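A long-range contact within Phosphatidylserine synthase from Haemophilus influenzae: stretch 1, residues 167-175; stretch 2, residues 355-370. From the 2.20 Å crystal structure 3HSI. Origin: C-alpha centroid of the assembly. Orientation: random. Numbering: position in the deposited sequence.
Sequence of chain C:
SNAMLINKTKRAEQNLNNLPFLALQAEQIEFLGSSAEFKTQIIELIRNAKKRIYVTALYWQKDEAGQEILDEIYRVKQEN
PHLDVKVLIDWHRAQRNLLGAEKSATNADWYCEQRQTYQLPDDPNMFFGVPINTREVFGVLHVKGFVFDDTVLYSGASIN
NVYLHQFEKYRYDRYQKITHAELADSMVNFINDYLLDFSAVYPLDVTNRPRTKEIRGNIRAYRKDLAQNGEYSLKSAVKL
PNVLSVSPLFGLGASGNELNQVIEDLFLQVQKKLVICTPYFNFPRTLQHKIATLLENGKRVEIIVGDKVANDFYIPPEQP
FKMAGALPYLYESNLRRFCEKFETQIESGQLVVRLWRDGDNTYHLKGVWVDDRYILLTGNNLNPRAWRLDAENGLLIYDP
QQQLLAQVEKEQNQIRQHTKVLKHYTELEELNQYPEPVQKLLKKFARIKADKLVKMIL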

# COMPACT_ATOMS: atom_id res chain seq x y z
N PHE C 167 9.24 -28.40 -21.38
CA PHE C 167 10.29 -28.63 -22.38
C PHE C 167 11.64 -28.72 -21.68
O PHE C 167 11.78 -29.50 -20.74
CB PHE C 167 10.23 -27.63 -23.55
CG PHE C 167 8.86 -27.58 -24.21
CD1 PHE C 167 7.94 -26.57 -23.89
CD2 PHE C 167 8.46 -28.59 -25.09
CE1 PHE C 167 6.65 -26.53 -24.48
CE2 PHE C 167 7.17 -28.58 -25.70
CZ PHE C 167 6.27 -27.55 -25.39
N GLU C 168 12.61 -27.92 -22.09
CA GLU C 168 13.93 -27.98 -21.51
C GLU C 168 14.05 -27.14 -20.24
O GLU C 168 14.68 -27.55 -19.29
CB GLU C 168 14.99 -27.58 -22.54
N LYS C 169 13.37 -26.01 -20.18
CA LYS C 169 13.50 -25.13 -19.04
C LYS C 169 12.57 -25.48 -17.92
O LYS C 169 11.45 -25.95 -18.15
CB LYS C 169 13.29 -23.67 -19.46
N TYR C 170 13.02 -25.24 -16.68
CA TYR C 170 12.16 -25.34 -15.53
C TYR C 170 12.40 -24.19 -14.56
O TYR C 170 13.41 -23.44 -14.63
CB TYR C 170 12.29 -26.72 -14.82
CG TYR C 170 13.63 -26.91 -14.18
CD1 TYR C 170 13.82 -26.60 -12.83
CD2 TYR C 170 14.74 -27.37 -14.94
CE1 TYR C 170 15.08 -26.74 -12.23
CE2 TYR C 170 15.99 -27.53 -14.34
CZ TYR C 170 16.15 -27.20 -12.98
OH TYR C 170 17.38 -27.32 -12.35
N ARG C 171 11.42 -24.04 -13.68
CA ARG C 171 11.40 -23.09 -12.59
C ARG C 171 11.23 -23.95 -11.33
O ARG C 171 10.21 -24.65 -11.18
CB ARG C 171 10.22 -22.14 -12.78
CG ARG C 171 10.14 -20.99 -11.79
CD ARG C 171 9.32 -19.89 -12.37
NE ARG C 171 9.08 -18.81 -11.42
CZ ARG C 171 10.01 -17.93 -11.06
NH1 ARG C 171 11.24 -18.02 -11.56
NH2 ARG C 171 9.71 -16.94 -10.23
N TYR C 172 12.25 -23.92 -10.47
CA TYR C 172 12.39 -24.84 -9.33
C TYR C 172 11.52 -24.41 -8.17
O TYR C 172 11.51 -23.23 -7.77
CB TYR C 172 13.86 -24.89 -8.90
CG TYR C 172 14.33 -26.07 -8.06
CD1 TYR C 172 13.75 -27.35 -8.18
CD2 TYR C 172 15.41 -25.92 -7.17
CE1 TYR C 172 14.21 -28.44 -7.43
CE2 TYR C 172 15.89 -26.99 -6.41
CZ TYR C 172 15.29 -28.25 -6.55
OH TYR C 172 15.77 -29.30 -5.82
N ASP C 173 10.73 -25.35 -7.65
CA ASP C 173 9.96 -25.08 -6.45
C ASP C 173 10.09 -26.30 -5.52
O ASP C 173 10.89 -27.24 -5.79
CB ASP C 173 8.48 -24.76 -6.82
CG ASP C 173 7.83 -23.73 -5.88
OD1 ASP C 173 7.67 -24.04 -4.70
OD2 ASP C 173 7.47 -22.61 -6.32
N ARG C 174 9.32 -26.29 -4.43
CA ARG C 174 9.22 -27.44 -3.55
C ARG C 174 7.83 -28.03 -3.62
O ARG C 174 6.89 -27.32 -3.90
CB ARG C 174 9.49 -27.05 -2.11
CG ARG C 174 10.93 -26.81 -1.83
CD ARG C 174 11.08 -26.27 -0.43
NE ARG C 174 10.87 -27.29 0.59
CZ ARG C 174 10.45 -27.04 1.82
NH1 ARG C 174 10.15 -25.80 2.19
NH2 ARG C 174 10.35 -28.02 2.70
N TYR C 175 7.71 -29.34 -3.40
CA TYR C 175 6.43 -30.02 -3.60
C TYR C 175 6.24 -31.05 -2.52
O TYR C 175 7.10 -31.93 -2.34
CB TYR C 175 6.38 -30.71 -4.99
CG TYR C 175 7.18 -29.96 -6.04
CD1 TYR C 175 6.59 -28.96 -6.82
CD2 TYR C 175 8.54 -30.20 -6.21
CE1 TYR C 175 7.32 -28.27 -7.77
CE2 TYR C 175 9.29 -29.50 -7.15
CZ TYR C 175 8.68 -28.53 -7.92
OH TYR C 175 9.45 -27.84 -8.82
N LEU C 355 24.11 -19.78 -3.31
CA LEU C 355 23.51 -19.28 -4.53
C LEU C 355 23.20 -20.44 -5.48
O LEU C 355 24.10 -21.23 -5.83
CB LEU C 355 24.44 -18.30 -5.23
CG LEU C 355 24.71 -16.94 -4.56
CD1 LEU C 355 25.67 -16.17 -5.45
CD2 LEU C 355 23.45 -16.14 -4.39
N TRP C 356 21.93 -20.51 -5.90
CA TRP C 356 21.47 -21.56 -6.80
C TRP C 356 21.59 -21.09 -8.23
O TRP C 356 21.24 -19.95 -8.55
CB TRP C 356 20.01 -21.94 -6.49
CG TRP C 356 19.47 -23.16 -7.22
CD1 TRP C 356 19.41 -24.46 -6.74
CD2 TRP C 356 18.84 -23.19 -8.53
NE1 TRP C 356 18.80 -25.28 -7.69
CE2 TRP C 356 18.47 -24.54 -8.79
CE3 TRP C 356 18.63 -22.22 -9.53
CZ2 TRP C 356 17.85 -24.94 -9.99
CZ3 TRP C 356 18.02 -22.60 -10.72
CH2 TRP C 356 17.62 -23.97 -10.94
N ARG C 357 22.07 -21.99 -9.09
CA ARG C 357 22.20 -21.70 -10.50
C ARG C 357 22.29 -23.01 -11.29
O ARG C 357 23.02 -23.89 -10.92
CB ARG C 357 23.46 -20.89 -10.73
CG ARG C 357 23.58 -20.41 -12.18
CD ARG C 357 24.81 -19.57 -12.38
NE ARG C 357 24.77 -19.11 -13.76
CZ ARG C 357 25.51 -18.16 -14.30
NH1 ARG C 357 26.43 -17.51 -13.59
NH2 ARG C 357 25.32 -17.87 -15.59
N ASP C 358 21.53 -23.11 -12.38
CA ASP C 358 21.54 -24.29 -13.26
C ASP C 358 21.22 -23.83 -14.69
O ASP C 358 20.07 -23.84 -15.13
CB ASP C 358 20.50 -25.30 -12.77
CG ASP C 358 20.37 -26.50 -13.71
OD1 ASP C 358 21.34 -26.82 -14.42
OD2 ASP C 358 19.27 -27.11 -13.75
N GLY C 359 22.24 -23.40 -15.42
CA GLY C 359 22.04 -22.92 -16.80
C GLY C 359 21.13 -21.71 -16.80
O GLY C 359 21.34 -20.75 -16.03
N ASP C 360 20.09 -21.76 -17.62
CA ASP C 360 19.10 -20.68 -17.66
C ASP C 360 17.82 -20.99 -16.87
O ASP C 360 16.84 -20.27 -17.00
CB ASP C 360 18.73 -20.38 -19.12
CG ASP C 360 19.93 -20.40 -20.02
OD1 ASP C 360 20.83 -19.53 -19.83
OD2 ASP C 360 19.98 -21.29 -20.91
N ASN C 361 17.82 -22.07 -16.08
CA ASN C 361 16.64 -22.41 -15.28
C ASN C 361 16.46 -21.42 -14.14
O ASN C 361 17.41 -20.76 -13.73
CB ASN C 361 16.71 -23.85 -14.81
CG ASN C 361 16.78 -24.81 -15.98
OD1 ASN C 361 15.86 -24.86 -16.80
ND2 ASN C 361 17.87 -25.56 -16.08
N THR C 362 15.23 -21.25 -13.65
CA THR C 362 15.02 -20.22 -12.64
C THR C 362 14.67 -20.84 -11.27
O THR C 362 14.31 -22.05 -11.15
CB THR C 362 13.96 -19.21 -13.05
OG1 THR C 362 12.76 -19.91 -13.32
CG2 THR C 362 14.40 -18.39 -14.33
N TYR C 363 14.78 -20.00 -10.26
CA TYR C 363 14.65 -20.44 -8.90
C TYR C 363 13.47 -19.79 -8.21
O TYR C 363 13.42 -18.59 -8.10
CB TYR C 363 15.95 -20.11 -8.16
CG TYR C 363 16.00 -20.46 -6.70
CD1 TYR C 363 16.47 -21.70 -6.30
CD2 TYR C 363 15.67 -19.52 -5.71
CE1 TYR C 363 16.59 -22.02 -4.98
CE2 TYR C 363 15.78 -19.83 -4.35
CZ TYR C 363 16.25 -21.10 -4.00
OH TYR C 363 16.38 -21.50 -2.68
N HIS C 364 12.55 -20.59 -7.70
CA HIS C 364 11.42 -20.05 -6.98
C HIS C 364 11.11 -20.81 -5.67
O HIS C 364 9.95 -21.04 -5.37
CB HIS C 364 10.21 -20.13 -7.90
CG HIS C 364 9.05 -19.30 -7.45
ND1 HIS C 364 7.83 -19.86 -7.09
CD2 HIS C 364 8.92 -17.96 -7.31
CE1 HIS C 364 7.00 -18.89 -6.75
NE2 HIS C 364 7.63 -17.73 -6.87
N LEU C 365 12.13 -21.22 -4.91
CA LEU C 365 11.88 -21.97 -3.67
C LEU C 365 11.66 -21.03 -2.49
O LEU C 365 12.33 -19.99 -2.35
CB LEU C 365 13.05 -22.89 -3.31
CG LEU C 365 13.58 -23.94 -4.27
CD1 LEU C 365 14.87 -24.48 -3.67
CD2 LEU C 365 12.63 -25.04 -4.41
N LYS C 366 10.72 -21.43 -1.65
CA LYS C 366 10.40 -20.76 -0.37
C LYS C 366 10.39 -21.88 0.68
O LYS C 366 9.96 -23.00 0.39
CB LYS C 366 9.00 -20.13 -0.41
CG LYS C 366 8.64 -19.31 -1.66
CD LYS C 366 7.83 -20.14 -2.63
CE LYS C 366 7.44 -19.32 -3.84
NZ LYS C 366 6.48 -18.14 -3.60
N GLY C 367 10.86 -21.57 1.88
CA GLY C 367 10.82 -22.49 3.00
C GLY C 367 11.52 -21.94 4.23
O GLY C 367 12.35 -21.00 4.15
N VAL C 368 11.14 -22.46 5.38
CA VAL C 368 11.78 -22.10 6.67
C VAL C 368 11.91 -23.40 7.42
O VAL C 368 10.97 -24.17 7.49
CB VAL C 368 10.97 -21.09 7.52
CG1 VAL C 368 11.64 -20.90 8.87
CG2 VAL C 368 10.82 -19.70 6.80
N TRP C 369 13.10 -23.66 7.93
CA TRP C 369 13.33 -24.79 8.79
C TRP C 369 13.98 -24.29 10.09
O TRP C 369 14.98 -23.59 10.06
CB TRP C 369 14.29 -25.78 8.14
CG TRP C 369 13.88 -26.48 6.90
CD1 TRP C 369 13.48 -27.80 6.79
CD2 TRP C 369 13.92 -25.97 5.55
NE1 TRP C 369 13.26 -28.13 5.45
CE2 TRP C 369 13.54 -27.04 4.68
CE3 TRP C 369 14.25 -24.74 4.99
CZ2 TRP C 369 13.48 -26.89 3.28
CZ3 TRP C 369 14.20 -24.60 3.61
CH2 TRP C 369 13.82 -25.66 2.77
N VAL C 370 13.41 -24.70 11.21
CA VAL C 370 13.91 -24.33 12.54
C VAL C 370 14.47 -25.55 13.23
O VAL C 370 13.75 -26.53 13.47
CB VAL C 370 12.81 -23.66 13.38
CG1 VAL C 370 13.31 -23.40 14.85
CG2 VAL C 370 12.39 -22.36 12.68
O HOH W 1 8.80 -23.40 -2.66
O HOH W 2 10.43 -25.60 5.14

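The two stretches, at least 184 residues apart in sequence wherever they touch, run side by side as a short parallel pairing. Arg 171 lies opposite Thr 362 with their CA atoms 4.6 Å apart, and Tyr 172 lies opposite Tyr 363 with their CA atoms 5.0 Å apart. The hydrogen bonds alternate as a parallel register requires: Thr 362 N donates to Tyr 170 O at 3.0 Å, Tyr 172 N donates to Thr 362 O at 2.9 Å, and His 364 N donates to Tyr 172 O at 2.8 Å. The N-H...O angles of the first two, 161° and 170°, are close to linear; the third is more bent, at 139°. Arg 171 CA also approaches Thr 362 O at 3.4 Å, with an angle of 142° at the hydrogen.

Before the pairing begins, a side chain extends the pattern. Asn 361 ends a type II' turn that starts at Asp 358, and its backbone N donates to Asp 358 O at 3.0 Å. Gly 359, with phi at 62°, occupies a conformation that favours glycine. From this turn Asn 361 OD1 accepts from Tyr 170 N at 2.9 Å, while Asn 361 CB sits over one face of the Tyr 170 ring, 3.9 Å from its centroid and 16° off the normal. At the ring's edge, Tyr 170 OH donates to Asp 358 OD2 at 2.4 Å, a very short hydrogen bond between a phenol and a carboxylate. The same ring packs against indole carbon, with Tyr 170 CE1 4.0 Å from Trp 356 CH2.

The side chains of the bridged residues divide between the two faces of the sheet. On the face of Arg 171 and Thr 362, Arg 171 NH1 donates to Thr 362 OG1 at 3.0 Å, near the guanidinium plane, and His 364 CG lies over one guanidinium face. On the face of Tyr 172 and Tyr 363, the contacts are mainly apolar. Leu 365 CD2 stands 4.2 Å from the Tyr 172 ring centroid and 18° off its normal, a CH-pi contact. The Tyr 172 ring and the five-membered ring of Trp 356 are nearly parallel, at 24°, but their centroids are 5.2 Å apart and slid so that they barely overlap.

Beyond the strands, polar side chains continue the contact. His 364 ND1 donates to Asp 173 OD2 at 2.9 Å, and the oxygen lies near the imidazole plane, where the nitrogen's hydrogen points. A water spans the stretches, donating to Asp 173 OD1 at 2.4 Å and accepting from Lys 366 N at 2.9 Å. Arg 174 NH1 makes a weak hydrogen bond to Lys 366 O at 3.3 Å, and a second water accepts from Arg 174 NH1 at 3.0 Å and donates to Val 368 O at 2.8 Å. Gly 367 leaves room for this guanidinium: an ideal CB there would lie 2.4 Å from Arg 174 NH1. Trp 369 CZ2 covers one guanidinium face, 3.4 Å from Arg 174 CZ.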